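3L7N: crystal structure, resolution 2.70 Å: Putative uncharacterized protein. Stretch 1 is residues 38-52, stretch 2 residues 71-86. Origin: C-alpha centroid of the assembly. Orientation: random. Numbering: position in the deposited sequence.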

# COMPACT_ATOMS: atom_id res chain seq x y z
N LYS A 38 6.92 19.58 1.72
CA LYS A 38 5.56 19.97 2.31
C LYS A 38 4.41 19.27 1.57
O LYS A 38 4.36 19.28 0.33
CB LYS A 38 5.39 21.47 2.24
CG LYS A 38 5.63 22.21 3.48
CD LYS A 38 6.57 21.52 4.43
CE LYS A 38 6.18 22.03 5.88
NZ LYS A 38 6.93 21.45 7.00
N LEU A 39 3.50 18.65 2.33
CA LEU A 39 2.27 18.04 1.76
C LEU A 39 1.48 19.08 0.95
O LEU A 39 1.43 20.23 1.33
CB LEU A 39 1.39 17.52 2.87
CG LEU A 39 1.19 16.03 3.24
CD1 LEU A 39 2.16 15.05 2.58
CD2 LEU A 39 1.18 15.87 4.74
N PRO A 40 0.81 18.65 -0.13
CA PRO A 40 -0.06 19.58 -0.83
C PRO A 40 -1.05 20.19 0.13
O PRO A 40 -1.62 19.48 0.97
CB PRO A 40 -0.81 18.69 -1.84
CG PRO A 40 -0.18 17.38 -1.80
CD PRO A 40 0.93 17.36 -0.84
N LYS A 41 -1.33 21.49 -0.01
CA LYS A 41 -2.43 22.06 0.77
C LYS A 41 -3.84 21.92 0.12
O LYS A 41 -4.86 21.79 0.84
CB LYS A 41 -2.13 23.49 1.21
CG LYS A 41 -1.28 23.56 2.61
CD LYS A 41 0.22 24.02 2.36
CE LYS A 41 0.25 25.39 1.50
NZ LYS A 41 1.61 25.72 0.92
N ASP A 42 -3.86 21.81 -1.24
CA ASP A 42 -5.14 21.73 -2.08
C ASP A 42 -5.32 20.38 -2.70
O ASP A 42 -4.42 19.94 -3.52
CB ASP A 42 -5.08 22.75 -3.27
CG ASP A 42 -4.90 24.14 -2.80
OD1 ASP A 42 -5.45 24.45 -1.71
OD2 ASP A 42 -4.16 24.92 -3.45
N ILE A 43 -6.52 19.84 -2.58
CA ILE A 43 -6.84 18.72 -3.35
C ILE A 43 -7.00 19.05 -4.84
O ILE A 43 -7.25 18.15 -5.66
CB ILE A 43 -8.04 18.01 -2.83
CG1 ILE A 43 -9.12 18.95 -2.51
CG2 ILE A 43 -7.70 17.27 -1.66
CD1 ILE A 43 -10.35 18.59 -3.16
N ASP A 44 -6.76 20.29 -5.22
CA ASP A 44 -7.15 20.77 -6.59
C ASP A 44 -6.11 20.48 -7.63
O ASP A 44 -6.38 20.59 -8.87
CB ASP A 44 -7.44 22.29 -6.57
CG ASP A 44 -8.62 22.65 -5.58
OD1 ASP A 44 -9.78 22.05 -5.76
OD2 ASP A 44 -8.35 23.49 -4.60
N ASP A 45 -4.91 20.17 -7.17
CA ASP A 45 -3.80 19.88 -8.08
C ASP A 45 -3.69 18.43 -8.54
O ASP A 45 -2.78 18.10 -9.30
CB ASP A 45 -2.46 20.37 -7.50
CG ASP A 45 -2.46 21.90 -7.20
OD1 ASP A 45 -2.84 22.70 -8.12
OD2 ASP A 45 -2.18 22.28 -6.01
N PHE A 46 -4.61 17.58 -8.11
CA PHE A 46 -4.57 16.22 -8.52
C PHE A 46 -5.97 15.55 -8.67
O PHE A 46 -6.98 16.09 -8.24
CB PHE A 46 -3.61 15.40 -7.60
CG PHE A 46 -4.05 15.34 -6.16
CD1 PHE A 46 -5.10 14.48 -5.77
CD2 PHE A 46 -3.42 16.12 -5.21
CE1 PHE A 46 -5.53 14.42 -4.48
CE2 PHE A 46 -3.84 16.07 -3.86
CZ PHE A 46 -4.91 15.22 -3.50
N ASP A 47 -5.98 14.41 -9.36
CA ASP A 47 -7.17 13.65 -9.64
C ASP A 47 -7.12 12.35 -8.83
O ASP A 47 -8.15 11.78 -8.53
CB ASP A 47 -7.20 13.27 -11.12
CG ASP A 47 -7.36 14.49 -12.04
OD1 ASP A 47 -8.33 15.30 -11.86
OD2 ASP A 47 -6.55 14.60 -13.01
N MET A 48 -5.92 11.85 -8.58
CA MET A 48 -5.77 10.64 -7.84
C MET A 48 -4.57 10.76 -6.90
O MET A 48 -3.60 11.41 -7.23
CB MET A 48 -5.57 9.49 -8.81
CG MET A 48 -5.11 8.21 -8.20
SD MET A 48 -4.96 6.92 -9.48
CE MET A 48 -4.61 5.46 -8.50
N LEU A 49 -4.66 10.14 -5.72
CA LEU A 49 -3.68 10.30 -4.66
C LEU A 49 -3.26 8.87 -4.28
O LEU A 49 -4.11 8.04 -3.98
CB LEU A 49 -4.34 10.97 -3.45
CG LEU A 49 -3.53 11.18 -2.21
CD1 LEU A 49 -2.32 12.10 -2.48
CD2 LEU A 49 -4.41 11.77 -1.10
N ILE A 50 -1.99 8.58 -4.34
CA ILE A 50 -1.52 7.28 -4.03
C ILE A 50 -0.55 7.49 -2.94
O ILE A 50 0.37 8.28 -3.10
CB ILE A 50 -0.76 6.70 -5.24
CG1 ILE A 50 -1.69 6.59 -6.40
CG2 ILE A 50 -0.11 5.41 -4.91
CD1 ILE A 50 -1.07 6.01 -7.61
N LEU A 51 -0.77 6.87 -1.77
CA LEU A 51 0.14 7.05 -0.63
C LEU A 51 0.83 5.72 -0.42
O LEU A 51 0.16 4.73 -0.20
CB LEU A 51 -0.65 7.41 0.67
CG LEU A 51 -1.55 8.66 0.75
CD1 LEU A 51 -2.92 8.29 0.55
CD2 LEU A 51 -1.43 9.42 2.10
N MET A 52 2.16 5.71 -0.48
CA MET A 52 2.94 4.48 -0.35
C MET A 52 3.31 4.16 1.11
O MET A 52 3.00 4.92 2.00
CB MET A 52 4.21 4.60 -1.18
CG MET A 52 3.94 4.54 -2.69
SD MET A 52 3.26 2.97 -3.21
CE MET A 52 2.12 3.70 -4.24
N GLN A 71 -1.03 13.29 11.26
CA GLN A 71 -2.25 14.08 11.31
C GLN A 71 -2.53 14.79 9.98
O GLN A 71 -3.66 14.78 9.49
CB GLN A 71 -2.17 15.11 12.44
CG GLN A 71 -3.26 14.97 13.48
CD GLN A 71 -4.42 14.12 13.00
OE1 GLN A 71 -5.29 14.59 12.27
NE2 GLN A 71 -4.44 12.86 13.41
N ALA A 72 -1.50 15.40 9.40
CA ALA A 72 -1.65 16.13 8.15
C ALA A 72 -1.94 15.18 7.02
O ALA A 72 -2.76 15.49 6.17
CB ALA A 72 -0.45 16.91 7.88
N GLU A 73 -1.30 14.00 7.02
CA GLU A 73 -1.61 13.01 5.98
C GLU A 73 -3.03 12.49 6.08
O GLU A 73 -3.77 12.41 5.01
CB GLU A 73 -0.60 11.90 5.93
CG GLU A 73 0.76 12.45 5.93
CD GLU A 73 1.87 11.48 5.40
OE1 GLU A 73 1.55 10.47 4.70
OE2 GLU A 73 3.06 11.77 5.71
N VAL A 74 -3.48 12.21 7.33
CA VAL A 74 -4.91 11.85 7.57
C VAL A 74 -5.89 12.96 7.05
O VAL A 74 -6.81 12.67 6.26
CB VAL A 74 -5.20 11.53 9.03
CG1 VAL A 74 -6.70 11.35 9.23
CG2 VAL A 74 -4.42 10.28 9.50
N LYS A 75 -5.64 14.19 7.40
CA LYS A 75 -6.52 15.23 6.90
C LYS A 75 -6.48 15.32 5.41
O LYS A 75 -7.50 15.59 4.76
CB LYS A 75 -6.20 16.58 7.51
CG LYS A 75 -6.26 16.61 9.00
CD LYS A 75 -6.89 17.96 9.51
CE LYS A 75 -6.71 18.10 11.07
NZ LYS A 75 -6.27 19.49 11.40
N LEU A 76 -5.30 15.13 4.82
CA LEU A 76 -5.20 15.25 3.35
C LEU A 76 -6.07 14.13 2.69
O LEU A 76 -6.87 14.40 1.75
CB LEU A 76 -3.74 15.21 2.89
CG LEU A 76 -3.54 14.97 1.43
CD1 LEU A 76 -3.76 16.19 0.63
CD2 LEU A 76 -2.19 14.45 1.19
N ILE A 77 -6.00 12.89 3.26
CA ILE A 77 -6.90 11.80 2.78
C ILE A 77 -8.42 12.21 2.91
O ILE A 77 -9.18 12.09 1.96
CB ILE A 77 -6.67 10.51 3.48
CG1 ILE A 77 -5.39 9.87 3.02
CG2 ILE A 77 -7.78 9.56 3.18
CD1 ILE A 77 -4.72 9.13 4.09
N GLN A 78 -8.80 12.74 4.05
CA GLN A 78 -10.16 13.09 4.24
C GLN A 78 -10.63 14.14 3.27
O GLN A 78 -11.77 14.03 2.73
CB GLN A 78 -10.37 13.55 5.63
CG GLN A 78 -10.21 12.53 6.60
CD GLN A 78 -10.12 13.07 7.91
OE1 GLN A 78 -10.26 12.38 8.87
NE2 GLN A 78 -9.90 14.36 7.99
N LYS A 79 -9.79 15.22 3.06
CA LYS A 79 -10.11 16.25 2.03
C LYS A 79 -10.25 15.60 0.71
O LYS A 79 -11.19 15.87 -0.03
CB LYS A 79 -9.04 17.36 1.96
CG LYS A 79 -8.85 18.18 3.36
CD LYS A 79 -8.05 19.57 3.16
CE LYS A 79 -8.88 20.65 2.22
NZ LYS A 79 -7.94 21.53 1.29
N ALA A 80 -9.36 14.68 0.41
CA ALA A 80 -9.38 14.08 -0.89
C ALA A 80 -10.71 13.27 -1.09
O ALA A 80 -11.46 13.50 -2.03
CB ALA A 80 -8.11 13.19 -1.11
N ALA A 81 -10.99 12.37 -0.13
CA ALA A 81 -12.26 11.55 -0.11
C ALA A 81 -13.50 12.44 -0.25
O ALA A 81 -14.42 12.13 -1.01
CB ALA A 81 -12.34 10.72 1.17
N LYS A 82 -13.50 13.55 0.50
CA LYS A 82 -14.61 14.37 0.54
C LYS A 82 -14.83 15.04 -0.77
O LYS A 82 -15.93 15.41 -1.05
CB LYS A 82 -14.53 15.37 1.69
CG LYS A 82 -15.78 16.26 1.81
CD LYS A 82 -15.68 17.31 3.02
CE LYS A 82 -15.03 18.72 2.56
NZ LYS A 82 -13.55 18.86 3.04
N SER A 83 -13.82 15.09 -1.64
CA SER A 83 -14.07 15.58 -3.04
C SER A 83 -14.20 14.46 -4.07
O SER A 83 -14.19 14.71 -5.26
CB SER A 83 -13.01 16.55 -3.51
OG SER A 83 -13.01 17.71 -2.72
N GLU A 84 -14.35 13.25 -3.61
CA GLU A 84 -14.47 12.14 -4.51
C GLU A 84 -13.22 11.93 -5.40
O GLU A 84 -13.31 11.34 -6.46
CB GLU A 84 -15.68 12.29 -5.37
CG GLU A 84 -16.98 11.76 -4.75
CD GLU A 84 -18.23 12.32 -5.48
OE1 GLU A 84 -18.80 11.59 -6.34
OE2 GLU A 84 -18.56 13.52 -5.26
N LYS A 85 -12.06 12.37 -4.92
CA LYS A 85 -10.76 11.97 -5.57
C LYS A 85 -10.57 10.45 -5.53
O LYS A 85 -10.83 9.87 -4.55
CB LYS A 85 -9.58 12.64 -4.83
CG LYS A 85 -9.66 14.10 -4.80
CD LYS A 85 -9.53 14.65 -6.16
CE LYS A 85 -9.59 16.17 -6.12
NZ LYS A 85 -9.97 16.67 -7.43
N ILE A 86 -10.00 9.87 -6.56
CA ILE A 86 -9.49 8.46 -6.50
C ILE A 86 -8.37 8.41 -5.51
O ILE A 86 -7.49 9.22 -5.60
CB ILE A 86 -8.96 8.04 -7.83
CG1 ILE A 86 -9.97 8.41 -8.92
CG2 ILE A 86 -8.51 6.59 -7.81
CD1 ILE A 86 -9.78 7.71 -10.21
O HOH W 1 -10.20 19.86 -7.35
O HOH W 2 -10.24 15.33 -9.63

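Stretch 1 runs as a loop and then a short strand (48-51) past the helix of stretch 2 (71-82), the two axes nearly antiparallel at 151° and 10.0 Å apart at their closest; together the stretches bury 946 Å². Leu39 points toward the helix and lays CD2 against Ala72 CB (3.7 Å) and Glu73 CG (3.6 Å), the latter the aliphatic part of an acidic side chain. Pro40 adds a looser apolar contact, its CG 4.5 Å from Leu76 CD1. Lys41 turns its side chain away and contributes its backbone instead: Lys79 NZ donates a hydrogen bond to Lys41 O (3.1 Å), the long lysine reaching from the helix to the backbone carbonyl of an exposed loop residue. Ile43 is buried and points toward the helix, where the small Ala80 allows close approach, Ile43 CG2 lying 3.7 Å from Ala80 CA. The Phe46 ring meets Leu76 CD1 (4.4 Å from CZ) and Ala80 CB (4.4 Å from CE1) at its edge, while the backbone Phe46 O accepts a hydrogen bond from Lys85 NZ (3.2 Å). The same ammonium donates to two waters, which in turn donate to Asp44 OD1 and Asp47 OD1, so water links each carboxylate to the ammonium, with no direct contact between the charged groups. Beyond the helix, backbone pairing takes over. Ile86 N makes a weak hydrogen bond to Asp47 O (3.3 Å), and Leu49 N a better aligned one to Ile86 O (3.0 Å); these flank Met48, which forms a parallel bridge with Ile86. Their side chains share one face of the sheet, Met48 CG 3.8 Å from Ile86 CG2. Leu49 instead brings CD2 to Ala80 CB (4.0 Å) and Leu76 CD2 (4.2 Å), packing strand against helix; all three residues are buried, so apolar side chains suit this place. Ile50 points away, and Leu51 returns toward the helix, setting CD1 3.8 Å from Ile77 CG1.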